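Local coordinates for protein arginyl-tRNA synthetase (Campylobacter jejuni, PDB 3FNR) that catalyses the ATP-dependent attachment of L-arginine to tRNA(Arg), releasing AMP and diphosphate, as a monomeric class I aminoacyl-tRNA synthetase, at residues L328-E331 against D332-P336; N292-M296 against S297-D301; S433-A436 against L437-T441. The protein carries 1 engineered substitution. All coordinates share one frame; numbering follows the deposited sequence.

How the contacts relate
All three contacts are local, yet they sit in different surroundings. Contact 3, within helix 425-445 of the anticodon-binding domain, is buried, made of backbone helix bonds and aliphatic side chains. Contact 1 lies at the surface in the turn that starts helix 336-353, and side-chain polar groups do most of its work. Contact 2, partly buried beside the HIGH region, is a helix start built from backbone bonds with apolar flanks. Contacts 1 and 2 both pack on helix 305-311; contacts 1 and 3 share helix 336-353, which contact 1 leads into and contact 3 packs against. Centres of contacts 2 and 3 are about 32 Å apart.

Contact 1. Residues L328-E331 against D332-P336; sequences LQKE and DSSNP
A type I beta turn, D332 to N335, leads the chain into helix 336-353, and the amide of N335 ties it back to K330. N335 ND2 gives one of its hydrogens to K330 O at 3.2 Å. The bond is close to straight (160° at the hydrogen), and the oxygen lies in the amide plane, which favours this turn of the amide. With CG anti to the backbone N (chi1 -175°), the side chain reaches back across the turn. The other branch, N335 OD1, meets the methyl L328 CD2 at 3.6 Å, the two side chains crossing at about a right angle.

At the start of the turn the D332 carboxylate is held by S334. One oxygen, D332 OD2, accepts from the hydroxyl S334 OG at 2.6 Å on its syn side and from the backbone S334 N at 2.9 Å on its anti side, both donors coming from the same face of the carboxylate plane. The second bond makes an Asx turn. K330 runs aslant past this pair: its CB rests 3.6 Å from S334 OG, while its CD approaches D332 OD1 at 3.6 Å. K330 NZ stops 4.8 Å from D332 OD1, so the opposite charges are near without touching. Two donors and a nearby lysine would probably favour the ionised carboxylate.

L328 touches A307 and P336 touches Y310, both on helix 305-311. The whole is an Asx turn overlapping a type I turn, ending at N335 in the N-cap position of helix 336-353.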
ATOM      1  N   LEU A 328     -14.885  14.587  -5.763  1.00 65.33           N
ATOM      2  CA  LEU A 328     -15.642  13.399  -5.360  1.00 66.75           C
ATOM      3  C   LEU A 328     -17.106  13.694  -5.017  1.00 69.47           C
ATOM      4  O   LEU A 328     -17.855  12.801  -4.619  1.00 70.19           O
ATOM      5  CB  LEU A 328     -14.948  12.712  -4.182  1.00 62.87           C
ATOM      6  CG  LEU A 328     -13.434  12.541  -4.315  1.00 60.55           C
ATOM      7  CD1 LEU A 328     -12.838  12.093  -3.003  1.00 59.02           C
ATOM      8  CD2 LEU A 328     -13.061  11.573  -5.441  1.00 56.08           C
ATOM      9  N   GLN A 329     -17.499  14.955  -5.165  1.00 75.40           N
ATOM     10  CA  GLN A 329     -18.886  15.366  -5.003  1.00 81.57           C
ATOM     11  C   GLN A 329     -19.615  15.297  -6.346  1.00 82.88           C
ATOM     12  O   GLN A 329     -20.841  15.146  -6.389  1.00 84.07           O
ATOM     13  CB  GLN A 329     -18.967  16.781  -4.409  1.00 83.22           C
ATOM     14  CG  GLN A 329     -18.273  16.949  -3.049  1.00 86.69           C
ATOM     15  CD  GLN A 329     -19.215  16.815  -1.855  1.00 92.09           C
ATOM     16  OE1 GLN A 329     -19.253  17.691  -0.987  1.00 95.76           O
ATOM     17  NE2 GLN A 329     -19.976  15.722  -1.805  1.00 88.93           N
ATOM     18  N   LYS A 330     -18.850  15.400  -7.433  1.00 84.68           N
ATOM     19  CA  LYS A 330     -19.386  15.308  -8.796  1.00 87.24           C
ATOM     20  C   LYS A 330     -19.844  13.893  -9.148  1.00 86.36           C
ATOM     21  O   LYS A 330     -19.354  12.912  -8.590  1.00 87.29           O
ATOM     22  CB  LYS A 330     -18.351  15.789  -9.823  1.00 88.32           C
ATOM     23  CG  LYS A 330     -18.106  17.298  -9.838  1.00 94.61           C
ATOM     24  CD  LYS A 330     -19.286  18.066 -10.435  1.00100.89           C
ATOM     25  CE  LYS A 330     -19.040  19.572 -10.439  1.00106.23           C
ATOM     26  NZ  LYS A 330     -18.040  19.995 -11.466  1.00106.98           N
ATOM     27  N   GLU A 331     -20.795  13.798 -10.069  1.00 85.67           N
ATOM     28  CA  GLU A 331     -21.282  12.505 -10.528  1.00 86.22           C
ATOM     29  C   GLU A 331     -21.129  12.381 -12.041  1.00 84.27           C
ATOM     30  O   GLU A 331     -22.102  12.141 -12.762  1.00 84.48           O
ATOM     31  CB  GLU A 331     -22.734  12.283 -10.097  1.00 85.61           C
ATOM     32  CG  GLU A 331     -22.898  11.947  -8.620  1.00 88.81           C
ATOM     33  CD  GLU A 331     -24.351  11.760  -8.214  1.00 93.11           C
ATOM     34  OE1 GLU A 331     -25.138  11.204  -9.013  1.00 94.16           O
ATOM     35  OE2 GLU A 331     -24.705  12.167  -7.085  1.00101.34           O
ATOM     36  N   ASP A 332     -19.894  12.542 -12.509  1.00 82.36           N
ATOM     37  CA  ASP A 332     -19.589  12.458 -13.934  1.00 82.78           C
ATOM     38  C   ASP A 332     -18.193  11.884 -14.179  1.00 80.06           C
ATOM     39  O   ASP A 332     -17.681  11.128 -13.357  1.00 79.34           O
ATOM     40  CB  ASP A 332     -19.768  13.826 -14.615  1.00 83.77           C
ATOM     41  CG  ASP A 332     -18.983  14.935 -13.930  1.00 87.66           C
ATOM     42  OD1 ASP A 332     -19.612  15.783 -13.263  1.00 90.78           O
ATOM     43  OD2 ASP A 332     -17.742  14.965 -14.061  1.00 89.32           O
ATOM     44  N   SER A 333     -17.596  12.264 -15.308  1.00 80.75           N
ATOM     45  CA  SER A 333     -16.268  11.811 -15.736  1.00 81.26           C
ATOM     46  C   SER A 333     -15.150  12.215 -14.773  1.00 81.72           C
ATOM     47  O   SER A 333     -14.139  11.517 -14.662  1.00 83.93           O
ATOM     48  CB  SER A 333     -15.947  12.367 -17.126  1.00 82.30           C
ATOM     49  OG  SER A 333     -17.111  12.458 -17.935  1.00 86.23           O
ATOM     50  N   SER A 334     -15.342  13.339 -14.085  1.00 79.52           N
ATOM     51  CA  SER A 334     -14.331  13.896 -13.188  1.00 76.27           C
ATOM     52  C   SER A 334     -14.211  13.169 -11.846  1.00 71.05           C
ATOM     53  O   SER A 334     -13.206  13.335 -11.151  1.00 76.45           O
ATOM     54  CB  SER A 334     -14.578  15.392 -12.962  1.00 78.45           C
ATOM     55  OG  SER A 334     -15.840  15.609 -12.357  1.00 81.98           O
ATOM     56  N   ASN A 335     -15.231  12.394 -11.472  1.00 63.24           N
ATOM     57  CA  ASN A 335     -15.140  11.484 -10.321  1.00 57.91           C
ATOM     58  C   ASN A 335     -15.012  10.047 -10.824  1.00 58.29           C
ATOM     59  O   ASN A 335     -16.023   9.354 -11.021  1.00 54.29           O
ATOM     60  CB  ASN A 335     -16.347  11.638  -9.383  1.00 56.89           C
ATOM     61  CG  ASN A 335     -16.231  10.794  -8.106  1.00 58.06           C
ATOM     62  OD1 ASN A 335     -15.231  10.117  -7.862  1.00 71.72           O
ATOM     63  ND2 ASN A 335     -17.265  10.849  -7.280  1.00 58.21           N
ATOM     64  N   PRO A 336     -13.763   9.584 -11.018  1.00 58.80           N
ATOM     65  CA  PRO A 336     -13.547   8.325 -11.714  1.00 54.37           C
ATOM     66  C   PRO A 336     -14.092   7.119 -10.962  1.00 49.15           C
ATOM     67  O   PRO A 336     -14.588   6.207 -11.600  1.00 51.84           O
ATOM     68  CB  PRO A 336     -12.027   8.256 -11.856  1.00 56.98           C
ATOM     69  CG  PRO A 336     -11.551   9.668 -11.650  1.00 60.81           C
ATOM     70  CD  PRO A 336     -12.485  10.187 -10.612  1.00 60.14           C
TER

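Contact 2. Residues N292-M296 against S297-D301; sequences NFILM and SDVVD
M296 O and V300 N make a regular backbone hydrogen bond at the start of helix 296-303, 3.0 Å long with an angle of 163° at the hydrogen. One residue earlier, at the N-cap position, L295 O is shared by two weak bonds, from D298 N at 3.1 Å and from V299 N at 3.3 Å. The first of these is strongly bent (124°), so the opening turn is probably held less firmly than the one that follows.

Van der Waals contacts flank these bonds. V300 CG2 presses on M296 O at 3.2 Å, close for a methyl and an oxygen; it sits beside its own backbone N, with CG1 taking the place anti to that N (chi1 -175°). I294 CG2 meets V299 CG2 at 4.0 Å, methyl on methyl, and M296 CG lies 4.5 Å from V300 CG2.

The charged group of the contact is the carboxylate of D298. Its OD1 comes within 3.7 Å of L295 CB, the two side chains slanting across each other, with L295 CD2 close by. In the first turn of a helix such a negative group would probably be favoured by the positive N-terminal end of the helix dipole.

The loop after strand 282-283 leads into this helix start. Here I294 and M296 form backbone bonds with I47 and L45 respectively, both in the HIGH region, the signature ATP-binding motif of class I synthetases, and F293 stacks on H46. V299 and V300 pack on L308 of helix 305-311, while S297 and V300 lean on N154 and Q157 of helix 136-157.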
ATOM      1  N   ASN A 292      -1.071  17.859  15.245  1.00102.67           N
ATOM      2  CA  ASN A 292      -0.253  18.687  14.355  1.00 99.38           C
ATOM      3  C   ASN A 292       0.040  18.021  12.997  1.00 94.22           C
ATOM      4  O   ASN A 292       0.739  18.588  12.151  1.00 93.23           O
ATOM      5  CB  ASN A 292       1.051  19.095  15.056  1.00101.10           C
ATOM      6  CG  ASN A 292       1.504  20.499  14.681  1.00104.08           C
ATOM      7  OD1 ASN A 292       0.769  21.473  14.868  1.00101.81           O
ATOM      8  ND2 ASN A 292       2.723  20.610  14.162  1.00104.46           N
ATOM      9  N   PHE A 293      -0.507  16.823  12.802  1.00 87.04           N
ATOM     10  CA  PHE A 293      -0.340  16.060  11.567  1.00 79.90           C
ATOM     11  C   PHE A 293      -1.699  15.647  11.003  1.00 73.26           C
ATOM     12  O   PHE A 293      -2.648  15.432  11.758  1.00 72.05           O
ATOM     13  CB  PHE A 293       0.490  14.800  11.828  1.00 82.29           C
ATOM     14  CG  PHE A 293       1.866  15.072  12.367  1.00 86.10           C
ATOM     15  CD1 PHE A 293       2.908  15.418  11.511  1.00 88.64           C
ATOM     16  CD2 PHE A 293       2.125  14.962  13.732  1.00 87.73           C
ATOM     17  CE1 PHE A 293       4.190  15.665  12.006  1.00 91.44           C
ATOM     18  CE2 PHE A 293       3.401  15.206  14.241  1.00 91.17           C
ATOM     19  CZ  PHE A 293       4.436  15.559  13.375  1.00 89.73           C
ATOM     20  N   ILE A 294      -1.791  15.533   9.681  1.00 63.51           N
ATOM     21  CA  ILE A 294      -2.996  14.990   9.056  1.00 57.77           C
ATOM     22  C   ILE A 294      -2.914  13.462   9.079  1.00 53.44           C
ATOM     23  O   ILE A 294      -1.913  12.873   8.671  1.00 52.09           O
ATOM     24  CB  ILE A 294      -3.212  15.522   7.614  1.00 57.77           C
ATOM     25  CG1 ILE A 294      -3.308  17.050   7.609  1.00 60.15           C
ATOM     26  CG2 ILE A 294      -4.470  14.915   6.986  1.00 57.53           C
ATOM     27  CD1 ILE A 294      -2.905  17.695   6.287  1.00 67.10           C
ATOM     28  N   LEU A 295      -3.979  12.840   9.567  1.00 50.53           N
ATOM     29  CA  LEU A 295      -4.037  11.404   9.770  1.00 49.29           C
ATOM     30  C   LEU A 295      -4.643  10.719   8.554  1.00 51.56           C
ATOM     31  O   LEU A 295      -5.612  11.217   7.981  1.00 55.40           O
ATOM     32  CB  LEU A 295      -4.912  11.093  10.991  1.00 49.56           C
ATOM     33  CG  LEU A 295      -4.393  11.055  12.436  1.00 51.76           C
ATOM     34  CD1 LEU A 295      -3.670  12.321  12.865  1.00 53.43           C
ATOM     35  CD2 LEU A 295      -5.558  10.764  13.390  1.00 46.70           C
ATOM     36  N   MET A 296      -4.079   9.571   8.177  1.00 49.38           N
ATOM     37  CA  MET A 296      -4.633   8.711   7.126  1.00 47.27           C
ATOM     38  C   MET A 296      -6.100   8.394   7.426  1.00 51.02           C
ATOM     39  O   MET A 296      -6.949   8.438   6.534  1.00 49.10           O
ATOM     40  CB  MET A 296      -3.799   7.425   7.009  1.00 46.98           C
ATOM     41  CG  MET A 296      -4.221   6.461   5.907  1.00 46.63           C
ATOM     42  SD  MET A 296      -3.136   5.026   5.795  1.00 40.50           S
ATOM     43  CE  MET A 296      -4.313   3.743   5.530  1.00 41.46           C
ATOM     44  N   SER A 297      -6.362   8.122   8.703  1.00 50.07           N
ATOM     45  CA  SER A 297      -7.676   7.857   9.271  1.00 50.34           C
ATOM     46  C   SER A 297      -8.701   8.955   9.004  1.00 49.82           C
ATOM     47  O   SER A 297      -9.850   8.662   8.670  1.00 47.43           O
ATOM     48  CB  SER A 297      -7.524   7.708  10.785  1.00 48.48           C
ATOM     49  OG  SER A 297      -8.332   6.663  11.271  1.00 59.36           O
ATOM     50  N   ASP A 298      -8.283  10.208   9.176  1.00 49.40           N
ATOM     51  CA  ASP A 298      -9.156  11.360   8.980  1.00 51.46           C
ATOM     52  C   ASP A 298      -9.578  11.494   7.520  1.00 52.04           C
ATOM     53  O   ASP A 298     -10.740  11.782   7.229  1.00 52.82           O
ATOM     54  CB  ASP A 298      -8.461  12.645   9.442  1.00 51.85           C
ATOM     55  CG  ASP A 298      -8.369  12.758  10.962  1.00 60.14           C
ATOM     56  OD1 ASP A 298      -7.584  13.609  11.436  1.00 67.08           O
ATOM     57  OD2 ASP A 298      -9.074  12.013  11.681  1.00 55.15           O
ATOM     58  N   VAL A 299      -8.625  11.273   6.618  1.00 50.27           N
ATOM     59  CA  VAL A 299      -8.870  11.326   5.178  1.00 44.02           C
ATOM     60  C   VAL A 299      -9.816  10.205   4.730  1.00 47.27           C
ATOM     61  O   VAL A 299     -10.753  10.459   3.973  1.00 48.22           O
ATOM     62  CB  VAL A 299      -7.533  11.339   4.391  1.00 46.85           C
ATOM     63  CG1 VAL A 299      -7.757  11.183   2.890  1.00 43.43           C
ATOM     64  CG2 VAL A 299      -6.755  12.637   4.688  1.00 42.38           C
ATOM     65  N   VAL A 300      -9.602   8.983   5.226  1.00 46.50           N
ATOM     66  CA  VAL A 300     -10.493   7.856   4.907  1.00 44.66           C
ATOM     67  C   VAL A 300     -11.901   8.086   5.466  1.00 47.19           C
ATOM     68  O   VAL A 300     -12.890   7.704   4.841  1.00 50.99           O
ATOM     69  CB  VAL A 300      -9.939   6.477   5.370  1.00 42.01           C
ATOM     70  CG1 VAL A 300     -10.858   5.337   4.910  1.00 39.66           C
ATOM     71  CG2 VAL A 300      -8.566   6.232   4.815  1.00 39.00           C
ATOM     72  N   ASP A 301     -11.988   8.729   6.629  1.00 51.22           N
ATOM     73  CA  ASP A 301     -13.276   9.108   7.217  1.00 54.19           C
ATOM     74  C   ASP A 301     -14.045  10.055   6.292  1.00 53.38           C
ATOM     75  O   ASP A 301     -15.259   9.925   6.115  1.00 53.02           O
ATOM     76  CB  ASP A 301     -13.073   9.775   8.586  1.00 57.65           C
ATOM     77  CG  ASP A 301     -12.753   8.775   9.694  1.00 66.38           C
ATOM     78  OD1 ASP A 301     -13.190   7.606   9.606  1.00 69.02           O
ATOM     79  OD2 ASP A 301     -12.064   9.170  10.664  1.00 70.42           O
TER

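Contact 3. Residues S433-A436 against L437-T441; sequences SLVA and LSIKT
The flat groups joining S433-A436 to L437-T441 are the peptide carbonyls, each met by the N-H four residues on. L437 N stands well above the carbonyl plane of S433, 3.2 Å from S433 O, and the bond is bent. The next three are straighter: S438 N to L434 O at 3.1 Å, I439 N to V435 O at 3.0 Å and K440 N to A436 O at 3.0 Å, their donors tilted modestly from the planes. L437 O is gripped from both faces, by T441 N at 2.9 Å on one and by the hydroxyl T441 OG1 at 2.8 Å on the other, so the threonine folds its polar end back onto its own helix.

Aliphatic groups fill the sides. V435 CG1 meets I439 CD1 at 4.1 Å, the two side chains passing at an oblique angle one turn apart. I439 puts CG1 beside its backbone N (chi1 -74°), which brings that carbon close to V435 O. L434 CD1 and L437 CD2 touch more loosely, at 4.3 Å.

Neighbouring helices pack on the side chains: L434 meets L377, A380 and L381, V435 meets L376 and F410, I439 meets L406, I340 and A343, and A436 meets H344 and I347. S433 OG bonds to K430 O and S438 OG to A380 O. The hydroxyls of S433, S438 and T441 thus each have a backbone carbonyl as partner, while mostly apolar side chains pack between the helices of the DALR anticodon-binding domain, with S438 OG adding one polar tie to helix 371-381.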
ATOM      1  N   SER A 433     -21.552  -8.260 -19.878  1.00 34.10           N
ATOM      2  CA  SER A 433     -21.182  -9.142 -18.768  1.00 38.67           C
ATOM      3  C   SER A 433     -19.675  -9.265 -18.663  1.00 41.01           C
ATOM      4  O   SER A 433     -19.130  -9.401 -17.568  1.00 47.31           O
ATOM      5  CB  SER A 433     -21.810 -10.527 -18.916  1.00 34.35           C
ATOM      6  OG  SER A 433     -21.149 -11.280 -19.912  1.00 43.40           O
ATOM      7  N   LEU A 434     -19.009  -9.181 -19.809  1.00 36.58           N
ATOM      8  CA  LEU A 434     -17.562  -9.215 -19.849  1.00 41.87           C
ATOM      9  C   LEU A 434     -16.920  -7.895 -19.398  1.00 38.06           C
ATOM     10  O   LEU A 434     -15.885  -7.907 -18.733  1.00 41.35           O
ATOM     11  CB  LEU A 434     -17.107  -9.600 -21.246  1.00 43.03           C
ATOM     12  CG  LEU A 434     -15.658 -10.033 -21.405  1.00 50.94           C
ATOM     13  CD1 LEU A 434     -15.362 -11.319 -20.636  1.00 49.89           C
ATOM     14  CD2 LEU A 434     -15.439 -10.222 -22.863  1.00 52.92           C
ATOM     15  N   VAL A 435     -17.533  -6.770 -19.760  1.00 37.52           N
ATOM     16  CA  VAL A 435     -17.108  -5.442 -19.285  1.00 35.50           C
ATOM     17  C   VAL A 435     -17.251  -5.341 -17.759  1.00 38.69           C
ATOM     18  O   VAL A 435     -16.338  -4.889 -17.071  1.00 37.41           O
ATOM     19  CB  VAL A 435     -17.893  -4.301 -19.987  1.00 34.82           C
ATOM     20  CG1 VAL A 435     -17.475  -2.925 -19.470  1.00 28.67           C
ATOM     21  CG2 VAL A 435     -17.695  -4.371 -21.510  1.00 34.09           C
ATOM     22  N   ALA A 436     -18.389  -5.793 -17.240  1.00 37.09           N
ATOM     23  CA  ALA A 436     -18.618  -5.836 -15.802  1.00 38.13           C
ATOM     24  C   ALA A 436     -17.546  -6.668 -15.089  1.00 39.16           C
ATOM     25  O   ALA A 436     -17.105  -6.304 -13.999  1.00 40.53           O
ATOM     26  CB  ALA A 436     -20.009  -6.381 -15.500  1.00 34.24           C
ATOM     27  N   LEU A 437     -17.118  -7.755 -15.729  1.00 38.06           N
ATOM     28  CA  LEU A 437     -16.133  -8.663 -15.156  1.00 38.91           C
ATOM     29  C   LEU A 437     -14.739  -8.042 -15.082  1.00 40.86           C
ATOM     30  O   LEU A 437     -14.053  -8.202 -14.074  1.00 34.29           O
ATOM     31  CB  LEU A 437     -16.107  -9.992 -15.920  1.00 42.22           C
ATOM     32  CG  LEU A 437     -15.104 -11.073 -15.486  1.00 42.89           C
ATOM     33  CD1 LEU A 437     -15.326 -11.524 -14.037  1.00 41.65           C
ATOM     34  CD2 LEU A 437     -15.128 -12.248 -16.438  1.00 40.00           C
ATOM     35  N   SER A 438     -14.340  -7.328 -16.136  1.00 39.39           N
ATOM     36  CA  SER A 438     -13.074  -6.594 -16.153  1.00 34.83           C
ATOM     37  C   SER A 438     -13.045  -5.471 -15.120  1.00 41.73           C
ATOM     38  O   SER A 438     -12.019  -5.248 -14.480  1.00 40.72           O
ATOM     39  CB  SER A 438     -12.806  -6.023 -17.538  1.00 37.25           C
ATOM     40  OG  SER A 438     -12.634  -7.074 -18.471  1.00 41.45           O
ATOM     41  N   ILE A 439     -14.171  -4.778 -14.954  1.00 38.06           N
ATOM     42  CA  ILE A 439     -14.265  -3.696 -13.977  1.00 35.25           C
ATOM     43  C   ILE A 439     -14.072  -4.271 -12.572  1.00 36.29           C
ATOM     44  O   ILE A 439     -13.202  -3.806 -11.814  1.00 29.80           O
ATOM     45  CB  ILE A 439     -15.595  -2.904 -14.121  1.00 37.44           C
ATOM     46  CG1 ILE A 439     -15.531  -2.016 -15.366  1.00 38.36           C
ATOM     47  CG2 ILE A 439     -15.879  -2.050 -12.886  1.00 30.80           C
ATOM     48  CD1 ILE A 439     -16.832  -1.361 -15.741  1.00 36.84           C
ATOM     49  N   LYS A 440     -14.833  -5.325 -12.278  1.00 33.02           N
ATOM     50  CA  LYS A 440     -14.805  -6.019 -10.991  1.00 36.23           C
ATOM     51  C   LYS A 440     -13.427  -6.599 -10.659  1.00 37.52           C
ATOM     52  O   LYS A 440     -12.915  -6.392  -9.558  1.00 42.20           O
ATOM     53  CB  LYS A 440     -15.867  -7.126 -10.976  1.00 36.25           C
ATOM     54  CG  LYS A 440     -15.899  -7.943  -9.700  1.00 43.13           C
ATOM     55  CD  LYS A 440     -17.291  -8.472  -9.436  1.00 56.80           C
ATOM     56  CE  LYS A 440     -17.408  -9.934  -9.778  1.00 61.12           C
ATOM     57  NZ  LYS A 440     -16.996 -10.748  -8.606  1.00 61.29           N
ATOM     58  N   THR A 441     -12.846  -7.325 -11.611  1.00 35.84           N
ATOM     59  CA  THR A 441     -11.511  -7.886 -11.463  1.00 34.86           C
ATOM     60  C   THR A 441     -10.473  -6.801 -11.144  1.00 35.99           C
ATOM     61  O   THR A 441      -9.859  -6.840 -10.082  1.00 35.84           O
ATOM     62  CB  THR A 441     -11.103  -8.699 -12.710  1.00 39.95           C
ATOM     63  OG1 THR A 441     -12.065  -9.746 -12.924  1.00 39.01           O
ATOM     64  CG2 THR A 441      -9.708  -9.307 -12.546  1.00 35.89           C
TER